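Local structure of penicillin binding protein 2X (5U47) at residues I330-I335 against Y353-G358; E288-P293 against G390-I395; D80-K85 against K124-A129. The protein probably acts as a transpeptidase of the division machinery that cross-links glycan strands of septal peptidoglycan and is inactivated by beta-lactams acylating its active-site serine. The protein carries 1 engineered substitution. All coordinates share one frame; numbering follows the deposited sequence. Where two conformers were deposited one is given.

Interaction 1 (I330-I335 against Y353-G358); sequences INDWSI and YSSNVG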
ATOM      1  N   ILE A 330     -16.639  27.624 -16.920  1.00 53.25           N
ATOM      2  CA  ILE A 330     -15.346  26.935 -16.951  1.00 49.11           C
ATOM      3  C   ILE A 330     -14.364  27.746 -17.797  1.00 47.79           C
ATOM      4  O   ILE A 330     -14.676  28.134 -18.913  1.00 46.72           O
ATOM      5  CB  ILE A 330     -15.492  25.497 -17.500  1.00 46.45           C
ATOM      6  CG1 ILE A 330     -16.353  24.666 -16.541  1.00 45.64           C
ATOM      7  CG2 ILE A 330     -14.121  24.851 -17.710  1.00 45.23           C
ATOM      8  CD1 ILE A 330     -16.739  23.289 -17.050  1.00 44.10           C
ATOM      9  N   ASN A 331     -13.175  27.985 -17.254  1.00 48.05           N
ATOM     10  CA  ASN A 331     -12.140  28.762 -17.931  1.00 49.69           C
ATOM     11  C   ASN A 331     -10.764  28.119 -17.799  1.00 48.47           C
ATOM     12  O   ASN A 331     -10.533  27.293 -16.916  1.00 47.02           O
ATOM     13  CB  ASN A 331     -12.111  30.172 -17.343  1.00 51.64           C
ATOM     14  CG  ASN A 331     -13.318  30.998 -17.745  1.00 54.85           C
ATOM     15  OD1 ASN A 331     -13.458  31.412 -18.903  1.00 53.35           O
ATOM     16  ND2 ASN A 331     -14.180  31.280 -16.781  1.00 57.96           N
ATOM     17  N   ASP A 332      -9.851  28.499 -18.690  1.00 49.49           N
ATOM     18  CA  ASP A 332      -8.480  27.987 -18.646  1.00 48.37           C
ATOM     19  C   ASP A 332      -7.636  28.747 -17.622  1.00 51.76           C
ATOM     20  O   ASP A 332      -7.959  29.878 -17.242  1.00 53.55           O
ATOM     21  CB  ASP A 332      -7.839  28.004 -20.039  1.00 47.43           C
ATOM     22  CG  ASP A 332      -8.398  26.908 -20.953  1.00 46.27           C
ATOM     23  OD1 ASP A 332      -9.204  26.079 -20.474  1.00 44.17           O
ATOM     24  OD2 ASP A 332      -8.017  26.856 -22.143  1.00 44.65           O
ATOM     25  N   TRP A 333      -6.556  28.108 -17.179  1.00 53.27           N
ATOM     26  CA  TRP A 333      -5.669  28.682 -16.156  1.00 55.66           C
ATOM     27  C   TRP A 333      -5.101  30.056 -16.522  1.00 57.75           C
ATOM     28  O   TRP A 333      -5.053  30.952 -15.686  1.00 60.35           O
ATOM     29  CB  TRP A 333      -4.527  27.700 -15.791  1.00 52.64           C
ATOM     30  CG  TRP A 333      -3.600  27.321 -16.926  1.00 52.77           C
ATOM     31  CD1 TRP A 333      -3.701  26.225 -17.737  1.00 51.18           C
ATOM     32  CD2 TRP A 333      -2.420  28.025 -17.354  1.00 53.94           C
ATOM     33  NE1 TRP A 333      -2.669  26.208 -18.647  1.00 50.67           N
ATOM     34  CE2 TRP A 333      -1.867  27.297 -18.433  1.00 52.94           C
ATOM     35  CE3 TRP A 333      -1.777  29.194 -16.930  1.00 56.30           C
ATOM     36  CZ2 TRP A 333      -0.704  27.704 -19.097  1.00 54.29           C
ATOM     37  CZ3 TRP A 333      -0.618  29.602 -17.593  1.00 57.73           C
ATOM     38  CH2 TRP A 333      -0.099  28.857 -18.668  1.00 57.32           C
ATOM     39  N   SER A 334      -4.689  30.222 -17.772  1.00 59.22           N
ATOM     40  CA  SER A 334      -4.105  31.477 -18.219  1.00 64.15           C
ATOM     41  C   SER A 334      -5.131  32.625 -18.243  1.00 68.29           C
ATOM     42  O   SER A 334      -4.769  33.782 -18.027  1.00 71.26           O
ATOM     43  CB  SER A 334      -3.471  31.291 -19.591  1.00 64.36           C
ATOM     44  OG  SER A 334      -4.418  30.782 -20.505  1.00 64.75           O
ATOM     45  N   ILE A 335      -6.397  32.295 -18.505  1.00 70.55           N
ATOM     46  CA  ILE A 335      -7.486  33.281 -18.498  1.00 75.32           C
ATOM     47  C   ILE A 335      -7.792  33.698 -17.058  1.00 77.00           C
ATOM     48  O   ILE A 335      -7.967  34.880 -16.779  1.00 77.98           O
ATOM     49  CB  ILE A 335      -8.761  32.752 -19.217  1.00 76.28           C
ATOM     50  CG1 ILE A 335      -8.645  32.948 -20.739  1.00 76.56           C
ATOM     51  CG2 ILE A 335     -10.019  33.484 -18.746  1.00 79.00           C
ATOM     52  CD1 ILE A 335      -7.480  32.235 -21.389  1.00 76.28           C
ATOM     53  N   TYR A 353      -1.371  22.057 -23.132  1.00 36.98           N
ATOM     54  CA  TYR A 353      -1.572  23.286 -22.388  1.00 39.41           C
ATOM     55  C   TYR A 353      -2.416  23.114 -21.135  1.00 37.27           C
ATOM     56  O   TYR A 353      -2.539  24.038 -20.333  1.00 36.23           O
ATOM     57  CB  TYR A 353      -2.257  24.280 -23.353  1.00 44.99           C
ATOM     58  CG  TYR A 353      -2.352  25.715 -22.920  1.00 48.61           C
ATOM     59  CD1 TYR A 353      -1.243  26.548 -22.998  1.00 52.52           C
ATOM     60  CD2 TYR A 353      -3.572  26.273 -22.507  1.00 52.56           C
ATOM     61  CE1 TYR A 353      -1.317  27.880 -22.635  1.00 53.82           C
ATOM     62  CE2 TYR A 353      -3.662  27.620 -22.147  1.00 54.62           C
ATOM     63  CZ  TYR A 353      -2.524  28.411 -22.211  1.00 56.80           C
ATOM     64  OH  TYR A 353      -2.568  29.746 -21.870  1.00 63.11           O
ATOM     65  N   SER A 354      -2.988  21.927 -20.970  1.00 36.00           N
ATOM     66  CA  SER A 354      -3.885  21.617 -19.864  1.00 35.36           C
ATOM     67  C   SER A 354      -5.091  22.581 -19.872  1.00 36.57           C
ATOM     68  O   SER A 354      -5.455  23.158 -18.852  1.00 36.96           O
ATOM     69  CB  SER A 354      -3.156  21.629 -18.532  1.00 34.58           C
ATOM     70  OG  SER A 354      -3.874  20.851 -17.574  1.00 35.21           O
ATOM     71  N   SER A 355      -5.712  22.710 -21.040  1.00 37.24           N
ATOM     72  CA  SER A 355      -6.897  23.538 -21.210  1.00 38.31           C
ATOM     73  C   SER A 355      -8.157  22.834 -20.710  1.00 37.43           C
ATOM     74  O   SER A 355      -8.580  21.841 -21.297  1.00 37.24           O
ATOM     75  CB  SER A 355      -7.078  23.895 -22.689  1.00 39.50           C
ATOM     76  OG  SER A 355      -8.311  24.571 -22.921  1.00 41.09           O
ATOM     77  N   ASN A 356      -8.744  23.347 -19.627  1.00 37.52           N
ATOM     78  CA  ASN A 356     -10.015  22.822 -19.098  1.00 37.64           C
ATOM     79  C   ASN A 356     -11.148  22.937 -20.126  1.00 38.26           C
ATOM     80  O   ASN A 356     -12.020  22.064 -20.201  1.00 39.22           O
ATOM     81  CB  ASN A 356     -10.459  23.580 -17.846  1.00 37.15           C
ATOM     82  CG  ASN A 356      -9.640  23.253 -16.629  1.00 36.41           C
ATOM     83  OD1 ASN A 356      -8.847  22.308 -16.606  1.00 35.54           O
ATOM     84  ND2 ASN A 356      -9.853  24.022 -15.588  1.00 36.42           N
ATOM     85  N   VAL A 357     -11.137  24.021 -20.897  1.00 39.38           N
ATOM     86  CA  VAL A 357     -12.152  24.265 -21.925  1.00 41.78           C
ATOM     87  C   VAL A 357     -12.083  23.200 -23.017  1.00 41.55           C
ATOM     88  O   VAL A 357     -13.105  22.608 -23.390  1.00 42.03           O
ATOM     89  CB  VAL A 357     -11.991  25.672 -22.545  1.00 43.68           C
ATOM     90  CG1 VAL A 357     -12.918  25.856 -23.731  1.00 46.54           C
ATOM     91  CG2 VAL A 357     -12.234  26.758 -21.497  1.00 43.18           C
ATOM     92  N   GLY A 358     -10.875  22.954 -23.516  1.00 40.43           N
ATOM     93  CA  GLY A 358     -10.662  21.959 -24.558  1.00 39.76           C
ATOM     94  C   GLY A 358     -11.093  20.579 -24.097  1.00 38.58           C
ATOM     95  O   GLY A 358     -11.722  19.829 -24.845  1.00 38.52           O
TER
HETATM   96  O   HOH W   1      -6.982  25.198 -17.863  1.00 38.43           O

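Interaction 2 (E288-P293 against G390-I395); sequences EAQYEP and GESSGI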
ATOM      1  N   GLU A 288      -6.032   6.139   1.942  0.50 26.11           N
ATOM      2  CA  GLU A 288      -7.070   6.686   2.822  0.50 28.36           C
ATOM      3  C   GLU A 288      -7.542   8.047   2.376  0.50 29.02           C
ATOM      4  O   GLU A 288      -8.747   8.291   2.285  0.50 29.06           O
ATOM      5  CB  GLU A 288      -6.584   6.773   4.269  0.50 29.45           C
ATOM      6  CG  GLU A 288      -6.357   5.429   4.913  0.50 29.63           C
ATOM      7  CD  GLU A 288      -5.972   5.536   6.368  0.50 30.78           C
ATOM      8  OE1 GLU A 288      -5.513   6.628   6.781  0.50 30.06           O
ATOM      9  OE2 GLU A 288      -6.124   4.519   7.088  0.50 31.06           O
ATOM     10  N   ALA A 289      -6.593   8.943   2.116  1.00 28.22           N
ATOM     11  CA  ALA A 289      -6.926  10.310   1.700  1.00 28.63           C
ATOM     12  C   ALA A 289      -7.777  10.342   0.417  1.00 28.09           C
ATOM     13  O   ALA A 289      -7.458   9.655  -0.543  1.00 26.30           O
ATOM     14  CB  ALA A 289      -5.648  11.115   1.464  1.00 28.58           C
ATOM     15  N   GLN A 290      -8.868  11.105   0.436  1.00 28.36           N
ATOM     16  CA  GLN A 290      -9.714  11.310  -0.747  1.00 29.49           C
ATOM     17  C   GLN A 290      -9.501  12.740  -1.205  1.00 29.86           C
ATOM     18  O   GLN A 290      -9.518  13.645  -0.388  1.00 30.12           O
ATOM     19  CB  GLN A 290     -11.193  11.104  -0.437  1.00 30.83           C
ATOM     20  CG  GLN A 290     -11.520   9.658  -0.133  1.00 31.84           C
ATOM     21  CD  GLN A 290     -12.991   9.409   0.081  1.00 34.06           C
ATOM     22  OE1 GLN A 290     -13.460   8.288  -0.083  1.00 34.93           O
ATOM     23  NE2 GLN A 290     -13.730  10.446   0.455  1.00 36.00           N
ATOM     24  N   TYR A 291      -9.318  12.952  -2.498  1.00 28.41           N
ATOM     25  CA  TYR A 291      -9.080  14.305  -2.984  1.00 28.55           C
ATOM     26  C   TYR A 291      -9.522  14.459  -4.435  1.00 27.26           C
ATOM     27  O   TYR A 291      -9.705  13.472  -5.153  1.00 26.78           O
ATOM     28  CB  TYR A 291      -7.573  14.628  -2.821  1.00 27.92           C
ATOM     29  CG  TYR A 291      -6.630  13.714  -3.628  1.00 26.72           C
ATOM     30  CD1 TYR A 291      -6.222  12.460  -3.139  1.00 26.48           C
ATOM     31  CD2 TYR A 291      -6.151  14.112  -4.860  1.00 26.92           C
ATOM     32  CE1 TYR A 291      -5.386  11.641  -3.878  1.00 26.59           C
ATOM     33  CE2 TYR A 291      -5.287  13.309  -5.608  1.00 27.38           C
ATOM     34  CZ  TYR A 291      -4.915  12.072  -5.122  1.00 27.52           C
ATOM     35  OH  TYR A 291      -4.078  11.285  -5.879  1.00 27.26           O
ATOM     36  N   GLU A 292      -9.704  15.692  -4.862  1.00 27.77           N
ATOM     37  CA  GLU A 292     -10.024  15.970  -6.252  1.00 28.68           C
ATOM     38  C   GLU A 292      -8.659  15.965  -6.940  1.00 27.40           C
ATOM     39  O   GLU A 292      -7.809  16.774  -6.596  1.00 28.58           O
ATOM     40  CB  GLU A 292     -10.782  17.296  -6.391  1.00 30.31           C
ATOM     41  CG  GLU A 292     -12.114  17.272  -5.628  1.00 33.04           C
ATOM     42  CD  GLU A 292     -13.014  18.482  -5.879  1.00 35.97           C
ATOM     43  OE1 GLU A 292     -12.966  19.107  -6.954  1.00 36.21           O
ATOM     44  OE2 GLU A 292     -13.800  18.793  -4.982  1.00 41.05           O
ATOM     45  N   PRO A 293      -8.448  15.058  -7.909  1.00 25.63           N
ATOM     46  CA  PRO A 293      -7.106  14.918  -8.488  1.00 25.75           C
ATOM     47  C   PRO A 293      -6.662  15.980  -9.451  1.00 26.70           C
ATOM     48  O   PRO A 293      -5.450  16.101  -9.672  1.00 26.66           O
ATOM     49  CB  PRO A 293      -7.185  13.587  -9.234  1.00 24.93           C
ATOM     50  CG  PRO A 293      -8.599  13.552  -9.686  1.00 25.16           C
ATOM     51  CD  PRO A 293      -9.412  14.167  -8.573  1.00 25.50           C
ATOM     52  N   GLY A 390      -8.790  -0.148   5.941  1.00 33.13           N
ATOM     53  CA  GLY A 390      -9.105   1.298   6.016  1.00 32.17           C
ATOM     54  C   GLY A 390      -8.980   2.067   4.704  1.00 31.88           C
ATOM     55  O   GLY A 390      -8.711   3.269   4.696  1.00 32.00           O
ATOM     56  N   GLU A 391      -9.138   1.383   3.580  1.00 29.72           N
ATOM     57  CA  GLU A 391      -9.056   2.063   2.290  1.00 28.42           C
ATOM     58  C   GLU A 391     -10.353   2.843   2.035  1.00 28.45           C
ATOM     59  O   GLU A 391     -11.429   2.347   2.335  1.00 28.19           O
ATOM     60  CB  GLU A 391      -8.849   1.040   1.172  1.00 27.77           C
ATOM     61  CG  GLU A 391      -8.697   1.654  -0.208  1.00 26.95           C
ATOM     62  CD  GLU A 391      -8.630   0.634  -1.331  1.00 27.60           C
ATOM     63  OE1 GLU A 391      -8.987  -0.564  -1.101  1.00 27.44           O
ATOM     64  OE2 GLU A 391      -8.256   1.051  -2.459  1.00 23.66           O
ATOM     65  N   SER A 392     -10.239   4.044   1.465  1.00 27.64           N
ATOM     66  CA  SER A 392     -11.412   4.864   1.116  1.00 29.22           C
ATOM     67  C   SER A 392     -11.870   4.496  -0.291  1.00 28.32           C
ATOM     68  O   SER A 392     -11.083   3.934  -1.085  1.00 27.32           O
ATOM     69  CB  SER A 392     -11.071   6.348   1.194  1.00 29.75           C
ATOM     70  OG  SER A 392     -10.693   6.695   2.505  1.00 29.36           O
ATOM     71  N   SER A 393     -13.122   4.821  -0.609  1.00 28.74           N
ATOM     72  CA  SER A 393     -13.706   4.488  -1.914  1.00 28.87           C
ATOM     73  C   SER A 393     -13.767   5.616  -2.931  1.00 28.42           C
ATOM     74  O   SER A 393     -14.017   5.367  -4.106  1.00 27.53           O
ATOM     75  CB  SER A 393     -15.108   3.926  -1.704  1.00 31.44           C
ATOM     76  OG  SER A 393     -15.024   2.737  -0.959  1.00 32.46           O
ATOM     77  N   GLY A 394     -13.521   6.850  -2.501  1.00 27.88           N
ATOM     78  CA  GLY A 394     -13.657   7.977  -3.384  1.00 29.01           C
ATOM     79  C   GLY A 394     -15.146   8.308  -3.504  1.00 30.53           C
ATOM     80  O   GLY A 394     -16.005   7.662  -2.878  1.00 30.66           O
ATOM     81  N   ILE A 395     -15.449   9.330  -4.284  1.00 31.98           N
ATOM     82  CA  ILE A 395     -16.848   9.797  -4.465  1.00 34.89           C
ATOM     83  C   ILE A 395     -17.038  10.204  -5.909  1.00 33.34           C
ATOM     84  O   ILE A 395     -16.326  11.076  -6.401  1.00 31.67           O
ATOM     85  CB  ILE A 395     -17.175  11.009  -3.559  1.00 37.06           C
ATOM     86  CG1 ILE A 395     -16.887  10.687  -2.087  1.00 38.14           C
ATOM     87  CG2 ILE A 395     -18.643  11.441  -3.720  1.00 40.61           C
ATOM     88  CD1 ILE A 395     -17.015  11.882  -1.147  1.00 39.93           C
TER
HETATM   89  O   HOH W   2     -14.678   6.205   1.166  1.00 47.22           O

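Interaction 3 (D80-K85 against K124-A129); sequences DILKDK and KTFKDA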
ATOM      1  N   ASP A  80      28.741  -8.175  42.759  1.00 53.04           N
ATOM      2  CA  ASP A  80      30.016  -8.131  42.024  1.00 55.52           C
ATOM      3  C   ASP A  80      29.755  -8.444  40.560  1.00 54.08           C
ATOM      4  O   ASP A  80      30.244  -7.749  39.664  1.00 51.17           O
ATOM      5  CB  ASP A  80      31.029  -9.130  42.594  1.00 58.45           C
ATOM      6  CG  ASP A  80      31.485  -8.774  44.012  1.00 61.31           C
ATOM      7  OD1 ASP A  80      31.294  -7.613  44.448  1.00 64.78           O
ATOM      8  OD2 ASP A  80      32.048  -9.665  44.684  1.00 61.38           O
ATOM      9  N   ILE A  81      28.951  -9.480  40.334  1.00 53.31           N
ATOM     10  CA  ILE A  81      28.590  -9.890  38.982  1.00 52.49           C
ATOM     11  C   ILE A  81      27.784  -8.801  38.245  1.00 49.96           C
ATOM     12  O   ILE A  81      28.100  -8.478  37.096  1.00 47.52           O
ATOM     13  CB  ILE A  81      27.839 -11.244  38.990  1.00 52.65           C
ATOM     14  CG1 ILE A  81      28.803 -12.364  39.442  1.00 52.80           C
ATOM     15  CG2 ILE A  81      27.280 -11.551  37.599  1.00 52.66           C
ATOM     16  CD1 ILE A  81      28.138 -13.690  39.764  1.00 52.89           C
ATOM     17  N   LEU A  82      26.776  -8.230  38.906  1.00 48.03           N
ATOM     18  CA  LEU A  82      25.950  -7.199  38.277  1.00 47.77           C
ATOM     19  C   LEU A  82      26.734  -5.915  37.976  1.00 49.82           C
ATOM     20  O   LEU A  82      26.463  -5.236  36.969  1.00 47.98           O
ATOM     21  CB  LEU A  82      24.678  -6.913  39.088  1.00 47.65           C
ATOM     22  CG  LEU A  82      23.675  -8.079  39.250  1.00 47.71           C
ATOM     23  CD1 LEU A  82      22.281  -7.528  39.532  1.00 47.35           C
ATOM     24  CD2 LEU A  82      23.598  -8.974  38.020  1.00 47.44           C
ATOM     25  N   LYS A  83      27.698  -5.590  38.835  0.50 50.89           N
ATOM     26  CA  LYS A  83      28.543  -4.417  38.633  0.50 52.09           C
ATOM     27  C   LYS A  83      29.420  -4.623  37.402  0.50 52.95           C
ATOM     28  O   LYS A  83      29.390  -3.820  36.470  0.50 52.30           O
ATOM     29  CB  LYS A  83      29.417  -4.159  39.866  0.50 53.16           C
ATOM     30  CG  LYS A  83      30.339  -2.946  39.737  0.50 53.79           C
ATOM     31  CD  LYS A  83      29.562  -1.649  39.555  0.50 53.88           C
ATOM     32  CE  LYS A  83      30.494  -0.451  39.400  0.50 54.68           C
ATOM     33  NZ  LYS A  83      29.738   0.815  39.208  0.50 54.75           N
ATOM     34  N   ASP A  84      30.176  -5.719  37.393  1.00 53.73           N
ATOM     35  CA  ASP A  84      31.062  -6.020  36.272  1.00 56.58           C
ATOM     36  C   ASP A  84      30.315  -6.165  34.928  1.00 55.02           C
ATOM     37  O   ASP A  84      30.740  -5.600  33.916  1.00 54.21           O
ATOM     38  CB  ASP A  84      31.851  -7.305  36.556  1.00 60.68           C
ATOM     39  CG  ASP A  84      32.693  -7.751  35.365  1.00 64.73           C
ATOM     40  OD1 ASP A  84      33.369  -6.893  34.740  1.00 67.41           O
ATOM     41  OD2 ASP A  84      32.671  -8.964  35.052  1.00 66.86           O
ATOM     42  N   LYS A  85      29.198  -6.893  34.938  1.00 53.52           N
ATOM     43  CA  LYS A  85      28.428  -7.183  33.708  1.00 52.90           C
ATOM     44  C   LYS A  85      27.394  -6.124  33.234  1.00 50.46           C
ATOM     45  O   LYS A  85      27.208  -5.966  32.031  1.00 48.56           O
ATOM     46  CB  LYS A  85      27.719  -8.530  33.864  1.00 55.29           C
ATOM     47  CG  LYS A  85      28.631  -9.711  34.184  1.00 58.04           C
ATOM     48  CD  LYS A  85      29.593 -10.038  33.051  1.00 60.43           C
ATOM     49  CE  LYS A  85      30.355 -11.326  33.342  1.00 61.74           C
ATOM     50  NZ  LYS A  85      31.323 -11.678  32.265  1.00 61.77           N
ATOM     51  N   LYS A 124      25.872 -18.038  32.584  1.00 56.23           N
ATOM     52  CA  LYS A 124      27.073 -18.854  32.771  1.00 58.32           C
ATOM     53  C   LYS A 124      27.800 -18.457  34.051  1.00 56.16           C
ATOM     54  O   LYS A 124      28.335 -19.309  34.753  1.00 54.14           O
ATOM     55  CB  LYS A 124      28.024 -18.721  31.571  1.00 61.24           C
ATOM     56  CG  LYS A 124      29.273 -19.589  31.680  1.00 64.98           C
ATOM     57  CD  LYS A 124      30.161 -19.492  30.449  1.00 68.16           C
ATOM     58  CE  LYS A 124      31.399 -20.363  30.625  1.00 72.77           C
ATOM     59  NZ  LYS A 124      32.303 -20.332  29.439  1.00 75.93           N
ATOM     60  N   THR A 125      27.800 -17.162  34.348  1.00 55.19           N
ATOM     61  CA  THR A 125      28.468 -16.644  35.538  1.00 56.40           C
ATOM     62  C   THR A 125      27.786 -17.122  36.827  1.00 54.06           C
ATOM     63  O   THR A 125      28.466 -17.496  37.774  1.00 56.59           O
ATOM     64  CB  THR A 125      28.566 -15.097  35.482  1.00 57.22           C
ATOM     65  OG1 THR A 125      29.180 -14.705  34.246  1.00 56.59           O
ATOM     66  CG2 THR A 125      29.391 -14.550  36.622  1.00 58.05           C
ATOM     67  N   PHE A 126      26.455 -17.118  36.866  1.00 53.27           N
ATOM     68  CA  PHE A 126      25.725 -17.576  38.069  1.00 52.22           C
ATOM     69  C   PHE A 126      25.866 -19.082  38.264  1.00 51.95           C
ATOM     70  O   PHE A 126      26.027 -19.552  39.385  1.00 48.66           O
ATOM     71  CB  PHE A 126      24.237 -17.202  38.021  1.00 51.08           C
ATOM     72  CG  PHE A 126      23.973 -15.717  38.059  1.00 49.24           C
ATOM     73  CD1 PHE A 126      24.411 -14.951  39.125  1.00 48.53           C
ATOM     74  CD2 PHE A 126      23.229 -15.094  37.051  1.00 47.54           C
ATOM     75  CE1 PHE A 126      24.160 -13.586  39.176  1.00 48.81           C
ATOM     76  CE2 PHE A 126      22.977 -13.728  37.096  1.00 46.89           C
ATOM     77  CZ  PHE A 126      23.441 -12.973  38.157  1.00 47.82           C
ATOM     78  N   LYS A 127      25.795 -19.826  37.162  1.00 53.96           N
ATOM     79  CA  LYS A 127      25.938 -21.285  37.189  1.00 57.04           C
ATOM     80  C   LYS A 127      27.328 -21.658  37.723  1.00 57.99           C
ATOM     81  O   LYS A 127      27.434 -22.482  38.633  1.00 54.41           O
ATOM     82  CB  LYS A 127      25.723 -21.871  35.782  1.00 59.57           C
ATOM     83  CG  LYS A 127      25.789 -23.398  35.663  1.00 62.18           C
ATOM     84  CD  LYS A 127      25.658 -23.868  34.210  1.00 64.36           C
ATOM     85  CE  LYS A 127      26.899 -23.542  33.373  1.00 68.77           C
ATOM     86  NZ  LYS A 127      26.707 -23.707  31.899  1.00 69.34           N
ATOM     87  N   ASP A 128      28.381 -21.033  37.178  1.00 59.02           N
ATOM     88  CA  ASP A 128      29.773 -21.301  37.625  1.00 60.76           C
ATOM     89  C   ASP A 128      30.001 -20.899  39.089  1.00 60.75           C
ATOM     90  O   ASP A 128      30.782 -21.544  39.785  1.00 65.62           O
ATOM     91  CB  ASP A 128      30.814 -20.619  36.715  1.00 61.43           C
ATOM     92  CG  ASP A 128      30.823 -21.183  35.274  1.00 64.05           C
ATOM     93  OD1 ASP A 128      30.219 -22.256  35.019  1.00 66.18           O
ATOM     94  OD2 ASP A 128      31.445 -20.544  34.389  1.00 62.69           O
ATOM     95  N   ALA A 129      29.311 -19.852  39.548  1.00 58.67           N
ATOM     96  CA  ALA A 129      29.406 -19.394  40.953  1.00 57.94           C
ATOM     97  C   ALA A 129      28.453 -20.140  41.902  1.00 57.86           C
ATOM     98  O   ALA A 129      28.391 -19.824  43.090  1.00 60.54           O
ATOM     99  CB  ALA A 129      29.145 -17.894  41.038  1.00 56.58           C
TER

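Interaction 1 (I330-I335 against Y353-G358)
The carboxylate of Asp332 meets the start of helix 356-366 with its two oxygens on different partners. OD1 offers its syn lone pair to the backbone N-H of Val357, Asp332 OD1 and Val357 N lying 2.9 Å apart in a nearly straight bond (174°). Asn356 N is as close to OD1 but badly angled, and donates instead to a water that also accepts from Trp333 N and donates to Ser354 O. The other oxygen, OD2, takes the hydroxyl of Ser355 at a very short modelled distance whose exact value is doubtful, and also bonds to Asn319. Ser355 OG, turned anti to its backbone N (chi1 173°), accepts in turn from Gly358 N at 3.1 Å, so the N-cap of the helix is itself tied to Asp332. Packed beside these bonds, CG2 of Val357 comes within 3.3 Å of Asp332 OD1.

Farther along, the indole of Trp333 reaches back to Tyr353. Trp333 NE1 donates to Tyr353 O at 2.8 Å, in the indole plane and nearly along the C=O axis. Its CZ2 lies over one face of the tyrosine ring, toward the rim and 3.6 Å from Tyr353 CE1; the Trp333 five-membered ring and the Tyr353 ring are inclined by 31°.

Ser354, Ser355 and Asn356 fit the SxN motif of penicillin-binding proteins: Ser354 OG bonds to Lys298 and Lys505, and Asn356 OD1 to Lys298. The chemistry implies a buried aspartate, probably favoured as an anion by its donors at a helix start, that fixes the motif's middle serine and backbone while its flanking side chains engage the lysines.

Interaction 2 (E288-P293 against G390-I395)
Gln290 OE1 is gripped by two donors, the backbone N-H of Gly394 and a water. Gly394 N approaches Gln290 OE1 to 2.8 Å from above the plane of the amide carbonyl, 46° out of it, and the N-H is bent rather than aimed straight at the oxygen. The water donates to the same OE1 and accepts from Ser393 N, so two successive backbone N-H groups are served by one side-chain oxygen, the first of them through the solvent molecule. Gln290 CG lies anti to the carbonyl carbon (chi1 -69°), and the chain then runs on extended. On the way its CG passes 3.6 Å from Ser392 CB, and at the end its NE2 rests 3.9 Å from Ile395 CD1, the two side chains crossing at about a right angle.

A second tie runs in the reverse sense, from side chain to backbone. Ser392 OG donates to Glu288 O at 2.5 Å, a short bond lying in the carbonyl plane on a lone pair (C=O...OG angle 128°). Next to it, in the modelled conformer of Glu288, one of two, the aliphatic part of the side chain lies against Gly390 O, while OE1 turns to Asn284 N. Backbone bonds of Ser392 with Tyr287 and of Ile395 with Ser413 continue the seam beyond the two segments.

Both segments run mostly as loop near the surface. The arrangement belongs to the transpeptidase domain of the beta-lactamase clan, where 288-293 leads towards Ser295 and helix 297-308, consistent with the SxxK motif.

Interaction 3 (D80-K85 against K124-A129)
This is apolar packing of two roughly antiparallel helices in the N-terminal region assigned to the dimerisation domain of penicillin-binding proteins, joining helix 72-86 to the last turns of helix 116-128. The segment axes approach to 11.4 Å with 154° between their directions, a separation bridged by side chains rather than by backbones.

Ile81 is the central residue on its helix and meets Thr125 tip to tip. Its CG1, anti to the carbonyl carbon (chi1 -67°), lies 3.6 Å from Thr125 CG2, and an extended chi2 (168°) carries CD1 onward; Ile81 CD1 and Thr125 CG2 are 3.5 Å apart, tighter than usual for two carbons. The same CD1 lies 4.0 Å from Phe126 CD1 in an oblique approach, and Ile81 CG2 is about as far from Phe126 CE1. Leu82 CD2 meets the edge of that ring near its plane, 4.0 Å from Phe126 CZ, the side chains crossing at about a right angle. Both Leu82 and Phe126 also touch Ile52 of strand 42-55, which joins the helix pair to the sheet, and Leu122 adds to the contact from helix 116-128.

At the other margin the pairing turns polar. The Lys85 chain bends at chi2; its NZ forms a salt bridge with Asp121, one turn before Thr125, whose OG1 bonds to Asp121 O within its own helix. Lys85 CE passes 3.7 Å from Thr125 OG1, the two side chains approaching obliquely.

Along the chain, interaction 3 closes before the other two begin, and interaction 1 is nested within the loop closed by interaction 2. The first two share the transpeptidase domain: their centres are 26 Å apart and their nearest atoms about 9 Å, without touching. Segment 288-293 leads into helix 297-308, whose Lys298 meets residues of 353-358, consistent with a shared SxxK/SxN site. Interaction 3 lies in the dimerisation region, its centre 78 Å from that of interaction 1, on the opposite side of the chain's centre, and 59 Å from that of interaction 2. The elongated molecule thus separates its N-terminal region from its likely catalytic part.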